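Local coordinates for protein separin (Saccharomyces cerevisiae, PDB 5U1T) that cleaves the cohesin subunit Scc1 at the onset of anaphase as a caspase-like cysteine protease, allowing sister chromatids to separate, at residues A[61-70]-A[546-554]. Numbering follows the deposited sequence.
Sequences LLKSHHMWGH and TFDKLHLLN
H65 uses both its ring and its backbone to meet the loop 546-554. Its ND1 reaches the backbone O of L550 at 2.8 Å; since a carbonyl can only accept, ND1 is the donor, and the acceptor lies in the ring plane with a fairly straight N-H...O angle of 161°. In return the amide N of L552 donates to the backbone O of H65 at 2.9 Å. These two bonds bracket H551, whose ring lies over one face of the H65 ring as an offset stack, centroids 4.2 Å apart and planes 15° from parallel. The H65 CB sits squarely over the centre of the H551 ring, a CH-pi contact at 3.7 Å. The H551 CB points away from the segment 61-70, but chi1 of -151° swings CG beside its own carbonyl carbon and brings the ring back against H65. Both its nitrogens are engaged: ND1 accepts from L553 N at 3.1 Å, while NE2 hydrogen-bonds to E501 OE1 on helix 501-509. With an alanine in place of this histidine, E501 and the L553 amide would probably lose these partners, and one face of H65 its stacked ring.

Carbon contacts surround these bonds. L61 and L62 each set CD2 against L550, M67 lays SD alongside the H551-L552 peptide, and L550 CD2 comes over a face of the H70 ring, 4.0 Å from its centroid. H66 meets L552 through CB, while its NE2 hydrogen-bonds to S500 OG.

The contact thus joins the turn between helices 48-64 and 69-87 to the loop preceding helix 557-572. Two reciprocal bonds tie the backbones and satisfy two carbonyls, while those to L553 N and E501 hold the H551 ring in its stack.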
# COMPACT_ATOMS: atom_id res chain seq x y z
N LEU A 61 -27.69 32.83 -19.85
CA LEU A 61 -26.63 32.77 -18.86
C LEU A 61 -27.14 32.19 -17.56
O LEU A 61 -26.53 31.29 -16.99
CB LEU A 61 -26.03 34.15 -18.60
CG LEU A 61 -24.91 34.00 -17.58
CD1 LEU A 61 -23.58 34.46 -18.14
CD2 LEU A 61 -25.23 34.73 -16.26
N LEU A 62 -28.26 32.73 -17.10
CA LEU A 62 -28.84 32.36 -15.82
C LEU A 62 -29.19 30.89 -15.78
O LEU A 62 -29.05 30.22 -14.75
CB LEU A 62 -30.08 33.22 -15.55
CG LEU A 62 -29.67 34.63 -15.16
CD1 LEU A 62 -30.90 35.50 -14.97
CD2 LEU A 62 -28.84 34.58 -13.90
N LYS A 63 -29.66 30.39 -16.91
CA LYS A 63 -30.04 29.01 -17.05
C LYS A 63 -28.80 28.17 -17.04
O LYS A 63 -28.77 27.08 -16.46
CB LYS A 63 -30.80 28.81 -18.36
CG LYS A 63 -31.44 27.47 -18.50
CD LYS A 63 -32.60 27.54 -19.46
CE LYS A 63 -32.14 27.68 -20.92
NZ LYS A 63 -31.77 26.37 -21.52
N SER A 64 -27.75 28.67 -17.68
CA SER A 64 -26.55 27.88 -17.83
C SER A 64 -25.80 27.75 -16.52
O SER A 64 -25.13 26.74 -16.29
CB SER A 64 -25.65 28.49 -18.88
OG SER A 64 -24.57 27.62 -19.12
N HIS A 65 -25.89 28.77 -15.66
CA HIS A 65 -25.14 28.77 -14.41
C HIS A 65 -26.01 28.39 -13.24
O HIS A 65 -25.69 28.73 -12.11
CB HIS A 65 -24.50 30.14 -14.16
CG HIS A 65 -23.55 30.57 -15.24
ND1 HIS A 65 -22.85 31.75 -15.18
CD2 HIS A 65 -23.18 29.97 -16.40
CE1 HIS A 65 -22.09 31.87 -16.26
NE2 HIS A 65 -22.27 30.79 -17.01
N HIS A 66 -27.14 27.75 -13.53
CA HIS A 66 -28.13 27.33 -12.52
C HIS A 66 -28.62 28.42 -11.54
O HIS A 66 -29.11 28.10 -10.46
CB HIS A 66 -27.56 26.13 -11.74
CG HIS A 66 -27.55 24.85 -12.52
ND1 HIS A 66 -27.94 23.65 -11.98
CD2 HIS A 66 -27.24 24.61 -13.81
CE1 HIS A 66 -27.86 22.71 -12.90
NE2 HIS A 66 -27.44 23.27 -14.02
N MET A 67 -28.53 29.68 -11.92
CA MET A 67 -28.93 30.78 -11.05
C MET A 67 -30.44 31.09 -11.18
O MET A 67 -30.83 32.09 -11.80
CB MET A 67 -28.11 32.02 -11.40
CG MET A 67 -26.68 31.95 -10.97
SD MET A 67 -26.62 31.91 -9.17
CE MET A 67 -26.45 33.65 -8.80
N TRP A 68 -31.28 30.24 -10.61
CA TRP A 68 -32.70 30.24 -10.98
C TRP A 68 -33.47 31.45 -10.48
O TRP A 68 -34.47 31.85 -11.08
CB TRP A 68 -33.38 28.97 -10.46
CG TRP A 68 -32.57 27.67 -10.55
CD1 TRP A 68 -32.20 26.85 -9.51
CD2 TRP A 68 -32.10 27.02 -11.74
NE1 TRP A 68 -31.53 25.76 -9.98
CE2 TRP A 68 -31.44 25.84 -11.34
CE3 TRP A 68 -32.15 27.33 -13.10
CZ2 TRP A 68 -30.85 24.96 -12.25
CZ3 TRP A 68 -31.55 26.47 -14.01
CH2 TRP A 68 -30.91 25.30 -13.58
N GLY A 69 -33.03 32.03 -9.37
CA GLY A 69 -33.75 33.09 -8.70
C GLY A 69 -33.62 34.37 -9.46
O GLY A 69 -34.47 35.25 -9.36
N HIS A 70 -32.57 34.50 -10.26
CA HIS A 70 -32.44 35.69 -11.08
C HIS A 70 -33.35 35.63 -12.32
O HIS A 70 -33.60 36.65 -12.97
CB HIS A 70 -31.00 35.90 -11.49
CG HIS A 70 -30.17 36.60 -10.47
ND1 HIS A 70 -29.67 35.96 -9.35
CD2 HIS A 70 -29.75 37.88 -10.39
CE1 HIS A 70 -28.98 36.82 -8.63
NE2 HIS A 70 -29.01 37.99 -9.24
N THR A 546 -10.01 35.38 -12.21
CA THR A 546 -11.31 35.46 -12.88
C THR A 546 -12.40 35.17 -11.85
O THR A 546 -12.14 34.65 -10.75
CB THR A 546 -11.44 34.48 -14.10
OG1 THR A 546 -11.24 33.13 -13.67
CG2 THR A 546 -10.45 34.81 -15.22
N PHE A 547 -13.63 35.50 -12.23
CA PHE A 547 -14.80 35.42 -11.38
C PHE A 547 -16.03 35.60 -12.28
O PHE A 547 -16.02 36.46 -13.17
CB PHE A 547 -14.78 36.52 -10.32
CG PHE A 547 -14.82 37.92 -10.92
CD1 PHE A 547 -16.05 38.54 -11.23
CD2 PHE A 547 -13.63 38.59 -11.23
CE1 PHE A 547 -16.10 39.80 -11.82
CE2 PHE A 547 -13.67 39.87 -11.81
CZ PHE A 547 -14.91 40.48 -12.11
N ASP A 548 -17.07 34.81 -12.07
CA ASP A 548 -18.38 35.11 -12.65
C ASP A 548 -19.25 35.64 -11.54
O ASP A 548 -19.30 35.06 -10.44
CB ASP A 548 -19.01 33.90 -13.33
CG ASP A 548 -18.15 33.33 -14.43
OD1 ASP A 548 -16.97 33.03 -14.17
OD2 ASP A 548 -18.63 33.20 -15.58
N LYS A 549 -19.95 36.74 -11.81
CA LYS A 549 -20.79 37.35 -10.80
C LYS A 549 -21.98 36.44 -10.47
O LYS A 549 -22.28 36.19 -9.30
CB LYS A 549 -21.23 38.74 -11.26
CG LYS A 549 -20.08 39.77 -11.27
CD LYS A 549 -20.31 40.94 -12.26
CE LYS A 549 -21.45 41.89 -11.82
NZ LYS A 549 -21.61 43.07 -12.73
N LEU A 550 -22.59 35.89 -11.50
CA LEU A 550 -23.76 35.04 -11.32
C LEU A 550 -23.42 33.59 -11.62
O LEU A 550 -23.29 33.20 -12.79
CB LEU A 550 -24.90 35.52 -12.23
CG LEU A 550 -25.26 37.00 -12.05
CD1 LEU A 550 -26.39 37.42 -12.97
CD2 LEU A 550 -25.60 37.33 -10.59
N HIS A 551 -23.30 32.77 -10.59
CA HIS A 551 -23.07 31.35 -10.82
C HIS A 551 -23.45 30.56 -9.59
O HIS A 551 -23.12 30.98 -8.49
CB HIS A 551 -21.61 31.10 -11.19
CG HIS A 551 -21.41 29.90 -12.07
ND1 HIS A 551 -21.90 28.65 -11.75
CD2 HIS A 551 -20.77 29.76 -13.26
CE1 HIS A 551 -21.59 27.80 -12.71
NE2 HIS A 551 -20.90 28.45 -13.63
N LEU A 552 -24.14 29.44 -9.76
CA LEU A 552 -24.47 28.59 -8.63
C LEU A 552 -23.18 28.09 -7.98
O LEU A 552 -23.09 27.94 -6.76
CB LEU A 552 -25.34 27.40 -9.04
CG LEU A 552 -25.66 26.43 -7.89
CD1 LEU A 552 -26.52 27.11 -6.87
CD2 LEU A 552 -26.33 25.17 -8.36
N LEU A 553 -22.16 27.87 -8.81
CA LEU A 553 -20.93 27.30 -8.30
C LEU A 553 -20.20 28.28 -7.38
O LEU A 553 -19.29 27.89 -6.66
CB LEU A 553 -20.02 26.86 -9.45
CG LEU A 553 -20.54 25.69 -10.27
CD1 LEU A 553 -19.44 25.21 -11.16
CD2 LEU A 553 -21.06 24.58 -9.39
N ASN A 554 -20.60 29.54 -7.39
CA ASN A 554 -19.99 30.50 -6.49
C ASN A 554 -20.35 30.19 -5.04
O ASN A 554 -19.69 30.65 -4.10
CB ASN A 554 -20.40 31.93 -6.87
CG ASN A 554 -19.62 32.47 -8.06
OD1 ASN A 554 -18.47 32.06 -8.30
ND2 ASN A 554 -20.23 33.39 -8.82